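Local coordinates for DUF5037 domain-containing protein (Ruminococcus gnavus, PDB 4GL6) that is of unknown function but belongs to the DUF5037 family, whose fold here combines a four-stranded antiparallel sheet with a mixed sheet flanked by helices, at residues Q77-E89 against N98-E110. Residues are numbered along the deposited sequence; the frame is centred on the assembly and turned at random.
Sequences QRLLAKQMESMIE and NYYIQGDIIIPEE
Gln77 reaches the chain beyond strand 99-104 with its amide oxygen: Ile107 N donates to Gln77 OE1 over 2.9 Å, nearly straight at 166°, the donor tilted from the carbonyl plane. Gln77 CG lies anti to its own backbone N (chi1 -161°), and the extended chain carries the amide across to that N-H. One turn on, Leu80 CD1 meets Ile107 CD1 at 3.6 Å, the two side chains crossing at about a right angle, while Ile105 CD1 packs between Leu80 CB and Met84 CB, 3.9 Å from each. Gly103 faces Ala81, their CA atoms 4.7 Å apart. Glu85 OE2 accepts from Gly103 N at 2.9 Å through its anti lone pair; Arg78 grips the carboxylate end-on, NH1 to OE2 and NH2 to OE1, each on the syn side but tilted out of the carboxylate plane. With an alanine at Glu85, Gly103 N would probably lose this acceptor and the Arg78 guanidinium be freer to turn, although Asp49 also pairs with it. Ile101 CD1 lies against Glu89 CB, 3.4 Å away, and Tyr99 OH donates to Glu89 OE2 at 2.6 Å, with carboxylate and ring planes 85° apart. The helix axis thus passes 7.2 Å from that of this outermost strand of the mixed sheet, far from parallel to it, and the buried Glu85 carboxylate, its charge probably balanced by Arg78, takes up a strand N-H.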
loop_
_atom_site.group_PDB
_atom_site.type_symbol
_atom_site.label_atom_id
_atom_site.label_comp_id
_atom_site.label_asym_id
_atom_site.label_seq_id
_atom_site.Cartn_x
_atom_site.Cartn_y
_atom_site.Cartn_z
ATOM N N GLN A 77 -2.872 -6.332 -7.699
ATOM C CA GLN A 77 -2.782 -5.085 -6.975
ATOM C C GLN A 77 -1.602 -5.099 -5.985
ATOM O O GLN A 77 -0.841 -4.137 -5.910
ATOM C CB GLN A 77 -4.111 -4.899 -6.227
ATOM C CG GLN A 77 -4.426 -3.514 -5.763
ATOM C CD GLN A 77 -5.853 -3.419 -5.253
ATOM O OE1 GLN A 77 -6.784 -3.011 -5.971
ATOM N NE2 GLN A 77 -6.045 -3.879 -4.036
ATOM N N ARG A 78 -1.467 -6.188 -5.230
ATOM C CA ARG A 78 -0.377 -6.349 -4.247
ATOM C C ARG A 78 0.999 -6.350 -4.896
ATOM O O ARG A 78 1.928 -5.742 -4.367
ATOM C CB ARG A 78 -0.551 -7.628 -3.399
ATOM C CG ARG A 78 0.636 -8.033 -2.518
ATOM C CD ARG A 78 1.024 -6.916 -1.554
ATOM N NE ARG A 78 2.443 -6.935 -1.217
ATOM C CZ ARG A 78 3.131 -5.905 -0.714
ATOM N NH1 ARG A 78 2.569 -4.723 -0.492
ATOM N NH2 ARG A 78 4.421 -6.051 -0.460
ATOM N N LEU A 79 1.123 -7.052 -6.012
ATOM C CA LEU A 79 2.379 -7.096 -6.746
ATOM C C LEU A 79 2.789 -5.699 -7.227
ATOM O O LEU A 79 3.988 -5.384 -7.227
ATOM C CB LEU A 79 2.288 -8.061 -7.930
ATOM C CG LEU A 79 2.048 -9.540 -7.618
ATOM C CD1 LEU A 79 1.795 -10.300 -8.926
ATOM C CD2 LEU A 79 3.206 -10.130 -6.839
ATOM N N LEU A 80 1.812 -4.869 -7.621
ATOM C CA LEU A 80 2.090 -3.484 -8.028
ATOM C C LEU A 80 2.552 -2.667 -6.790
ATOM O O LEU A 80 3.534 -1.933 -6.878
ATOM C CB LEU A 80 0.902 -2.848 -8.774
ATOM C CG LEU A 80 0.607 -3.291 -10.228
ATOM C CD1 LEU A 80 -0.725 -2.733 -10.715
ATOM C CD2 LEU A 80 1.696 -2.874 -11.213
ATOM N N ALA A 81 1.877 -2.841 -5.652
ATOM C CA ALA A 81 2.281 -2.222 -4.372
ATOM C C ALA A 81 3.690 -2.627 -3.970
ATOM O O ALA A 81 4.466 -1.772 -3.567
ATOM C CB ALA A 81 1.308 -2.557 -3.222
ATOM N N LYS A 82 4.021 -3.916 -4.108
ATOM C CA LYS A 82 5.369 -4.433 -3.784
ATOM C C LYS A 82 6.460 -3.669 -4.568
ATOM O O LYS A 82 7.513 -3.303 -4.009
ATOM C CB LYS A 82 5.458 -5.957 -4.039
ATOM C CG LYS A 82 6.771 -6.657 -3.646
ATOM C CD LYS A 82 6.675 -8.174 -3.839
ATOM C CE LYS A 82 8.017 -8.875 -3.633
ATOM N NZ LYS A 82 8.620 -8.586 -2.302
ATOM N N GLN A 83 6.187 -3.411 -5.842
ATOM C CA GLN A 83 7.111 -2.656 -6.697
ATOM C C GLN A 83 7.219 -1.193 -6.305
ATOM O O GLN A 83 8.311 -0.629 -6.341
ATOM C CB GLN A 83 6.740 -2.800 -8.171
ATOM C CG GLN A 83 7.167 -4.137 -8.723
ATOM C CD GLN A 83 6.415 -4.478 -9.962
ATOM O OE1 GLN A 83 6.898 -4.274 -11.081
ATOM N NE2 GLN A 83 5.195 -4.958 -9.779
HETATM N N MSE A 84 6.093 -0.584 -5.948
HETATM C CA MSE A 84 6.068 0.831 -5.503
HETATM C C MSE A 84 6.905 0.970 -4.204
HETATM O O MSE A 84 7.750 1.851 -4.090
HETATM C CB MSE A 84 4.628 1.338 -5.313
HETATM C CG MSE A 84 4.525 2.856 -5.254
HETATM SE SE MSE A 84 2.820 3.444 -4.586
HETATM C CE MSE A 84 2.983 5.382 -4.728
ATOM N N GLU A 85 6.672 0.051 -3.274
ATOM C CA GLU A 85 7.423 -0.046 -2.023
ATOM C C GLU A 85 8.923 -0.195 -2.281
ATOM O O GLU A 85 9.733 0.508 -1.682
ATOM C CB GLU A 85 6.910 -1.237 -1.201
ATOM C CG GLU A 85 5.515 -0.986 -0.630
ATOM C CD GLU A 85 4.807 -2.224 -0.116
ATOM O OE1 GLU A 85 5.427 -3.302 0.044
ATOM O OE2 GLU A 85 3.585 -2.114 0.127
ATOM N N SER A 86 9.269 -1.083 -3.201
ATOM C CA SER A 86 10.660 -1.354 -3.530
ATOM C C SER A 86 11.393 -0.105 -4.054
ATOM O O SER A 86 12.490 0.215 -3.599
ATOM C CB SER A 86 10.735 -2.491 -4.558
ATOM O OG SER A 86 12.075 -2.871 -4.768
HETATM N N MSE A 87 10.768 0.582 -5.008
HETATM C CA MSE A 87 11.316 1.815 -5.608
HETATM C C MSE A 87 11.470 2.962 -4.586
HETATM O O MSE A 87 12.449 3.719 -4.633
HETATM C CB MSE A 87 10.471 2.251 -6.821
HETATM C CG MSE A 87 10.599 1.334 -8.045
HETATM SE SE MSE A 87 9.376 1.819 -9.555
HETATM C CE MSE A 87 7.812 0.747 -9.115
ATOM N N ILE A 88 10.530 3.071 -3.657
ATOM C CA ILE A 88 10.639 4.060 -2.582
ATOM C C ILE A 88 11.738 3.637 -1.589
ATOM O O ILE A 88 12.538 4.479 -1.167
ATOM C CB ILE A 88 9.296 4.292 -1.884
ATOM C CG1 ILE A 88 8.329 4.925 -2.888
ATOM C CG2 ILE A 88 9.466 5.242 -0.700
ATOM C CD1 ILE A 88 6.919 5.052 -2.388
ATOM N N GLU A 89 11.809 2.334 -1.269
ATOM C CA GLU A 89 12.819 1.808 -0.338
ATOM C C GLU A 89 14.250 2.122 -0.761
ATOM O O GLU A 89 15.089 2.371 0.102
ATOM C CB GLU A 89 12.627 0.312 -0.055
ATOM C CG GLU A 89 13.438 -0.185 1.150
ATOM C CD GLU A 89 13.017 -1.553 1.684
ATOM O OE1 GLU A 89 12.158 -2.235 1.092
ATOM O OE2 GLU A 89 13.559 -1.957 2.731
ATOM N N ASN A 98 15.260 1.801 10.447
ATOM C CA ASN A 98 13.932 1.206 10.701
ATOM C C ASN A 98 12.826 2.037 10.082
ATOM O O ASN A 98 12.775 3.256 10.264
ATOM C CB ASN A 98 13.614 1.077 12.189
ATOM C CG ASN A 98 14.090 -0.206 12.771
ATOM O OD1 ASN A 98 13.262 -1.026 13.201
ATOM N ND2 ASN A 98 15.407 -0.442 12.722
ATOM N N TYR A 99 11.917 1.355 9.397
ATOM C CA TYR A 99 10.832 1.996 8.681
ATOM C C TYR A 99 9.845 0.963 8.153
ATOM O O TYR A 99 10.155 -0.225 8.097
ATOM C CB TYR A 99 11.378 2.804 7.473
ATOM C CG TYR A 99 12.304 1.980 6.601
ATOM C CD1 TYR A 99 11.800 1.115 5.623
ATOM C CD2 TYR A 99 13.679 2.024 6.782
ATOM C CE1 TYR A 99 12.645 0.331 4.841
ATOM C CE2 TYR A 99 14.536 1.248 5.991
ATOM C CZ TYR A 99 14.011 0.402 5.024
ATOM O OH TYR A 99 14.852 -0.361 4.261
ATOM N N TYR A 100 8.675 1.435 7.744
ATOM C CA TYR A 100 7.680 0.590 7.113
ATOM C C TYR A 100 7.130 1.383 5.928
ATOM O O TYR A 100 6.624 2.504 6.118
ATOM C CB TYR A 100 6.573 0.213 8.089
ATOM C CG TYR A 100 5.658 -0.861 7.535
ATOM C CD1 TYR A 100 4.601 -0.530 6.670
ATOM C CD2 TYR A 100 5.834 -2.202 7.875
ATOM C CE1 TYR A 100 3.752 -1.511 6.157
ATOM C CE2 TYR A 100 4.984 -3.189 7.377
ATOM C CZ TYR A 100 3.945 -2.837 6.516
ATOM O OH TYR A 100 3.105 -3.789 6.010
ATOM N N ILE A 101 7.235 0.808 4.728
ATOM C CA ILE A 101 6.755 1.440 3.512
ATOM C C ILE A 101 5.502 0.691 3.096
ATOM O O ILE A 101 5.564 -0.492 2.760
ATOM C CB ILE A 101 7.802 1.371 2.391
ATOM C CG1 ILE A 101 9.128 2.016 2.857
ATOM C CG2 ILE A 101 7.262 2.038 1.133
ATOM C CD1 ILE A 101 10.292 1.782 1.914
ATOM N N GLN A 102 4.368 1.387 3.104
ATOM C CA GLN A 102 3.072 0.804 2.741
ATOM C C GLN A 102 2.565 1.373 1.403
ATOM O O GLN A 102 2.211 2.551 1.313
ATOM C CB GLN A 102 2.060 1.098 3.830
ATOM C CG GLN A 102 0.759 0.335 3.700
ATOM C CD GLN A 102 -0.293 0.885 4.619
ATOM O OE1 GLN A 102 -0.776 1.996 4.417
ATOM N NE2 GLN A 102 -0.676 0.109 5.599
ATOM N N GLY A 103 2.521 0.529 0.383
ATOM C CA GLY A 103 2.018 0.920 -0.934
ATOM C C GLY A 103 0.509 0.805 -0.952
ATOM O O GLY A 103 -0.025 -0.184 -0.466
ATOM N N ASP A 104 -0.164 1.806 -1.524
ATOM C CA ASP A 104 -1.627 1.893 -1.600
ATOM C C ASP A 104 -2.045 2.121 -3.053
ATOM O O ASP A 104 -2.246 3.255 -3.484
ATOM C CB ASP A 104 -2.098 3.023 -0.662
ATOM C CG ASP A 104 -3.621 3.185 -0.604
ATOM O OD1 ASP A 104 -4.401 2.270 -0.957
ATOM O OD2 ASP A 104 -4.030 4.264 -0.166
ATOM N N ILE A 105 -2.126 1.016 -3.795
ATOM C CA ILE A 105 -2.503 0.991 -5.206
ATOM C C ILE A 105 -3.838 0.271 -5.312
ATOM O O ILE A 105 -3.955 -0.826 -4.844
ATOM C CB ILE A 105 -1.441 0.270 -6.043
ATOM C CG1 ILE A 105 -0.147 1.108 -6.057
ATOM C CG2 ILE A 105 -1.913 0.060 -7.489
ATOM C CD1 ILE A 105 1.070 0.415 -6.624
ATOM N N ILE A 106 -4.837 0.921 -5.906
ATOM C CA ILE A 106 -6.186 0.377 -6.092
ATOM C C ILE A 106 -6.509 0.240 -7.582
ATOM O O ILE A 106 -6.602 1.236 -8.285
ATOM C CB ILE A 106 -7.244 1.288 -5.441
ATOM C CG1 ILE A 106 -7.039 1.345 -3.903
ATOM C CG2 ILE A 106 -8.653 0.822 -5.811
ATOM C CD1 ILE A 106 -7.263 0.041 -3.152
ATOM N N ILE A 107 -6.696 -1.000 -8.031
ATOM C CA ILE A 107 -7.051 -1.332 -9.412
ATOM C C ILE A 107 -8.572 -1.247 -9.534
ATOM O O ILE A 107 -9.265 -1.967 -8.812
ATOM C CB ILE A 107 -6.654 -2.778 -9.757
ATOM C CG1 ILE A 107 -5.150 -2.972 -9.624
ATOM C CG2 ILE A 107 -7.106 -3.159 -11.160
ATOM C CD1 ILE A 107 -4.300 -2.044 -10.473
ATOM N N PRO A 108 -9.102 -0.383 -10.422
ATOM C CA PRO A 108 -10.566 -0.247 -10.577
ATOM C C PRO A 108 -11.238 -1.447 -11.281
ATOM O O PRO A 108 -10.567 -2.201 -12.016
ATOM C CB PRO A 108 -10.708 1.034 -11.402
ATOM C CG PRO A 108 -9.445 1.104 -12.207
ATOM C CD PRO A 108 -8.369 0.462 -11.386
ATOM N N GLU A 109 -12.554 -1.588 -11.062
ATOM C CA GLU A 109 -13.373 -2.688 -11.605
ATOM C C GLU A 109 -13.037 -3.017 -13.060
ATOM O O GLU A 109 -12.814 -4.184 -13.385
ATOM C CB GLU A 109 -14.874 -2.383 -11.465
ATOM C CG GLU A 109 -15.799 -3.551 -11.813
ATOM C CD GLU A 109 -17.278 -3.242 -11.622
ATOM O OE1 GLU A 109 -17.709 -2.084 -11.832
ATOM O OE2 GLU A 109 -18.025 -4.183 -11.282
ATOM N N GLU A 110 -12.929 -1.972 -13.886
ATOM C CA GLU A 110 -12.629 -2.087 -15.328
ATOM C C GLU A 110 -11.397 -2.942 -15.638
ATOM O O GLU A 110 -11.410 -3.666 -16.620
ATOM C CB GLU A 110 -12.432 -0.711 -16.022
ATOM C CG GLU A 110 -13.587 0.299 -15.948
ATOM C CD GLU A 110 -13.518 1.237 -14.744
ATOM O OE1 GLU A 110 -12.455 1.853 -14.538
ATOM O OE2 GLU A 110 -14.534 1.375 -14.015
#